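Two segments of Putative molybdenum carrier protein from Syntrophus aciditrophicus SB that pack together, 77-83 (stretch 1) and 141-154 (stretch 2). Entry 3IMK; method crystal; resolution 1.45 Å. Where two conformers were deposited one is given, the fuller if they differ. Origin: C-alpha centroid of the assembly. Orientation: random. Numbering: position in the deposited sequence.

Stretch 1 77-83: TLIISHG
Stretch 2 (141-154) KDPEIYQATMDLLE

How does the loop before the helix grip stretch 1? D142 (phi/psi -148/101, chi1 t) opens a type I turn to I145, and both oxygens of its carboxylate accept. D142 OD1 accepts the capping bond from E144 N at 2.9 Å, while D142 OD2 accepts from H82 ND1 at 2.7 Å, nearly straight at 171°. H82, just past strand 77-81, takes chi1 m and chi2 107°. Water 1 closes the link, 2.9 Å from H82 N and 2.8 Å from D142 OD2.

What lies near the imidazole? E144 (chi1 m, chi2 t) lays OE1 over one ring face, its CB 3.9 Å from H82 CE1. I145, chi1 t and chi2 p, leaves sideways, yet its CD1 comes 4.1 Å from H82 ND1, 3.9 Å from I80 CG2 and 3.7 Å from I80 O, a carbonyl buried without a polar partner. A148 CB sits 3.8 Å from H82 CE1.

How does the helix run on over the strand? The axes approach to 9.0 Å with N-to-C directions 129° apart; the nearest CA atoms are S81 and I145, 6.8 Å apart, and I80 and T149, 7.0 Å apart. Strand phi/psi lie near -115/125, helix near -62/-43. I80 (m, t) points toward the helix: its CD1 lies 3.7 Å from T149 (m) CG2 and 4.0 Å from L152 (t, p) CD2. L78 (t, p) CD2 ends the row, 4.5 Å from L153 (m, t) CD2.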

# COMPACT_ATOMS: atom_id res chain seq x y z
N THR A 77 -4.49 -3.91 4.99
CA THR A 77 -4.12 -2.70 4.26
C THR A 77 -3.37 -1.71 5.16
O THR A 77 -3.85 -1.32 6.24
CB THR A 77 -5.39 -2.03 3.66
OG1 THR A 77 -6.00 -2.89 2.68
CG2 THR A 77 -5.06 -0.71 2.98
N LEU A 78 -2.19 -1.34 4.69
CA LEU A 78 -1.35 -0.34 5.31
C LEU A 78 -1.55 0.94 4.49
O LEU A 78 -1.33 0.91 3.28
CB LEU A 78 0.12 -0.76 5.25
CG LEU A 78 1.18 0.28 5.63
CD1 LEU A 78 1.00 0.74 7.10
CD2 LEU A 78 2.57 -0.31 5.45
N ILE A 79 -1.95 2.05 5.13
CA ILE A 79 -2.17 3.34 4.45
C ILE A 79 -1.10 4.31 4.99
O ILE A 79 -0.99 4.50 6.19
CB ILE A 79 -3.59 3.94 4.68
CG1 ILE A 79 -4.67 2.87 4.40
CG2 ILE A 79 -3.75 5.15 3.76
CD1 ILE A 79 -6.11 3.28 4.71
N ILE A 80 -0.32 4.90 4.10
CA ILE A 80 0.76 5.80 4.47
C ILE A 80 0.44 7.21 3.94
O ILE A 80 0.16 7.37 2.77
CB ILE A 80 2.10 5.29 3.89
CG1 ILE A 80 2.34 3.82 4.25
CG2 ILE A 80 3.25 6.20 4.40
CD1 ILE A 80 3.45 3.12 3.42
N SER A 81 0.55 8.24 4.80
CA SER A 81 0.31 9.61 4.42
C SER A 81 1.16 10.56 5.23
O SER A 81 1.81 10.17 6.20
CB SER A 81 -1.16 9.99 4.66
OG SER A 81 -1.44 10.12 6.03
N HIS A 82 1.09 11.82 4.82
CA HIS A 82 1.44 12.97 5.66
C HIS A 82 0.19 13.74 5.93
O HIS A 82 -0.36 14.36 5.01
CB HIS A 82 2.50 13.86 5.01
CG HIS A 82 3.82 13.18 4.78
ND1 HIS A 82 4.25 12.82 3.52
CD2 HIS A 82 4.80 12.81 5.64
CE1 HIS A 82 5.45 12.26 3.61
NE2 HIS A 82 5.80 12.23 4.89
N GLY A 83 -0.33 13.62 7.14
CA GLY A 83 -1.57 14.28 7.52
C GLY A 83 -2.79 13.36 7.46
O GLY A 83 -2.72 12.18 7.08
N LYS A 141 -0.39 14.85 -5.20
CA LYS A 141 -0.89 15.39 -3.95
C LYS A 141 0.19 15.50 -2.85
O LYS A 141 0.06 16.27 -1.91
CB LYS A 141 -2.07 14.58 -3.43
CG LYS A 141 -3.41 14.88 -4.17
CD LYS A 141 -4.03 16.21 -3.71
CE LYS A 141 -5.38 16.45 -4.38
NZ LYS A 141 -6.03 17.67 -3.84
N ASP A 142 1.22 14.67 -2.91
CA ASP A 142 2.26 14.67 -1.90
C ASP A 142 3.58 14.30 -2.57
O ASP A 142 3.84 13.11 -2.78
CB ASP A 142 1.90 13.72 -0.77
CG ASP A 142 2.95 13.72 0.35
OD1 ASP A 142 3.98 14.38 0.17
OD2 ASP A 142 2.67 13.11 1.41
N PRO A 143 4.42 15.29 -2.86
CA PRO A 143 5.69 15.05 -3.51
C PRO A 143 6.69 14.24 -2.68
O PRO A 143 7.64 13.75 -3.25
CB PRO A 143 6.25 16.46 -3.77
CG PRO A 143 5.07 17.34 -3.70
CD PRO A 143 4.18 16.73 -2.65
N GLU A 144 6.46 14.09 -1.38
CA GLU A 144 7.36 13.35 -0.49
C GLU A 144 6.86 11.93 -0.23
O GLU A 144 7.59 11.16 0.43
CB GLU A 144 7.53 14.07 0.87
CG GLU A 144 8.21 15.44 0.78
CD GLU A 144 8.39 16.16 2.14
OE1 GLU A 144 7.64 15.84 3.10
OE2 GLU A 144 9.26 17.05 2.22
N ILE A 145 5.66 11.56 -0.67
CA ILE A 145 5.13 10.27 -0.26
C ILE A 145 5.83 9.04 -0.87
O ILE A 145 5.97 8.04 -0.20
CB ILE A 145 3.59 10.19 -0.43
CG1 ILE A 145 3.02 9.06 0.42
CG2 ILE A 145 3.20 10.02 -1.91
CD1 ILE A 145 3.22 9.19 1.87
N TYR A 146 6.32 9.16 -2.10
CA TYR A 146 7.00 8.02 -2.74
C TYR A 146 8.24 7.64 -1.91
O TYR A 146 8.41 6.51 -1.50
CB TYR A 146 7.39 8.36 -4.19
CG TYR A 146 8.21 7.26 -4.83
CD1 TYR A 146 9.59 7.22 -4.70
CD2 TYR A 146 7.59 6.25 -5.55
CE1 TYR A 146 10.33 6.18 -5.23
CE2 TYR A 146 8.30 5.22 -6.08
CZ TYR A 146 9.69 5.21 -5.95
OH TYR A 146 10.43 4.17 -6.49
N GLN A 147 9.10 8.63 -1.67
CA GLN A 147 10.35 8.30 -0.98
C GLN A 147 10.12 7.96 0.50
O GLN A 147 10.84 7.15 1.07
CB GLN A 147 11.39 9.42 -1.09
CG GLN A 147 12.81 8.98 -0.67
CD GLN A 147 13.33 7.80 -1.49
OE1 GLN A 147 13.25 7.84 -2.73
NE2 GLN A 147 13.82 6.75 -0.83
N ALA A 148 9.15 8.62 1.12
CA ALA A 148 8.84 8.31 2.49
C ALA A 148 8.38 6.85 2.63
O ALA A 148 8.75 6.15 3.61
CB ALA A 148 7.75 9.24 3.00
N THR A 149 7.55 6.41 1.67
CA THR A 149 7.09 5.03 1.62
C THR A 149 8.28 4.07 1.45
O THR A 149 8.39 3.06 2.16
CB THR A 149 6.03 4.86 0.52
OG1 THR A 149 4.90 5.64 0.91
CG2 THR A 149 5.59 3.39 0.44
N MSE A 150 9.17 4.36 0.49
CA MSE A 150 10.38 3.54 0.32
C MSE A 150 11.17 3.43 1.62
O MSE A 150 11.60 2.35 2.00
CB MSE A 150 11.27 4.05 -0.82
CG MSE A 150 10.62 4.05 -2.20
SE MSE A 150 10.43 2.28 -2.90
CE MSE A 150 12.27 1.74 -3.27
N ASP A 151 11.39 4.58 2.26
CA ASP A 151 12.25 4.65 3.44
C ASP A 151 11.59 3.88 4.59
O ASP A 151 12.26 3.16 5.31
CB ASP A 151 12.47 6.12 3.85
CG ASP A 151 13.32 6.91 2.89
OD1 ASP A 151 13.97 6.31 2.02
OD2 ASP A 151 13.33 8.18 3.03
N LEU A 152 10.27 4.02 4.74
CA LEU A 152 9.54 3.29 5.77
C LEU A 152 9.64 1.77 5.57
O LEU A 152 9.88 1.00 6.51
CB LEU A 152 8.06 3.75 5.79
CG LEU A 152 7.12 3.02 6.76
CD1 LEU A 152 7.65 3.11 8.19
CD2 LEU A 152 5.74 3.66 6.64
N LEU A 153 9.36 1.33 4.34
CA LEU A 153 9.41 -0.11 4.06
C LEU A 153 10.82 -0.67 4.25
O LEU A 153 10.98 -1.83 4.70
CB LEU A 153 8.84 -0.39 2.66
CG LEU A 153 7.35 -0.10 2.50
CD1 LEU A 153 6.92 -0.29 1.02
CD2 LEU A 153 6.49 -0.92 3.43
N GLU A 154 11.83 0.12 3.93
CA GLU A 154 13.19 -0.31 4.18
C GLU A 154 13.45 -0.60 5.65
O GLU A 154 14.11 -1.57 6.00
CB GLU A 154 14.20 0.67 3.62
CG GLU A 154 14.24 0.63 2.07
CD GLU A 154 15.04 -0.58 1.45
OE1 GLU A 154 15.87 -1.22 2.16
OE2 GLU A 154 14.85 -0.82 0.22
O HOH W 1 0.07 12.57 2.23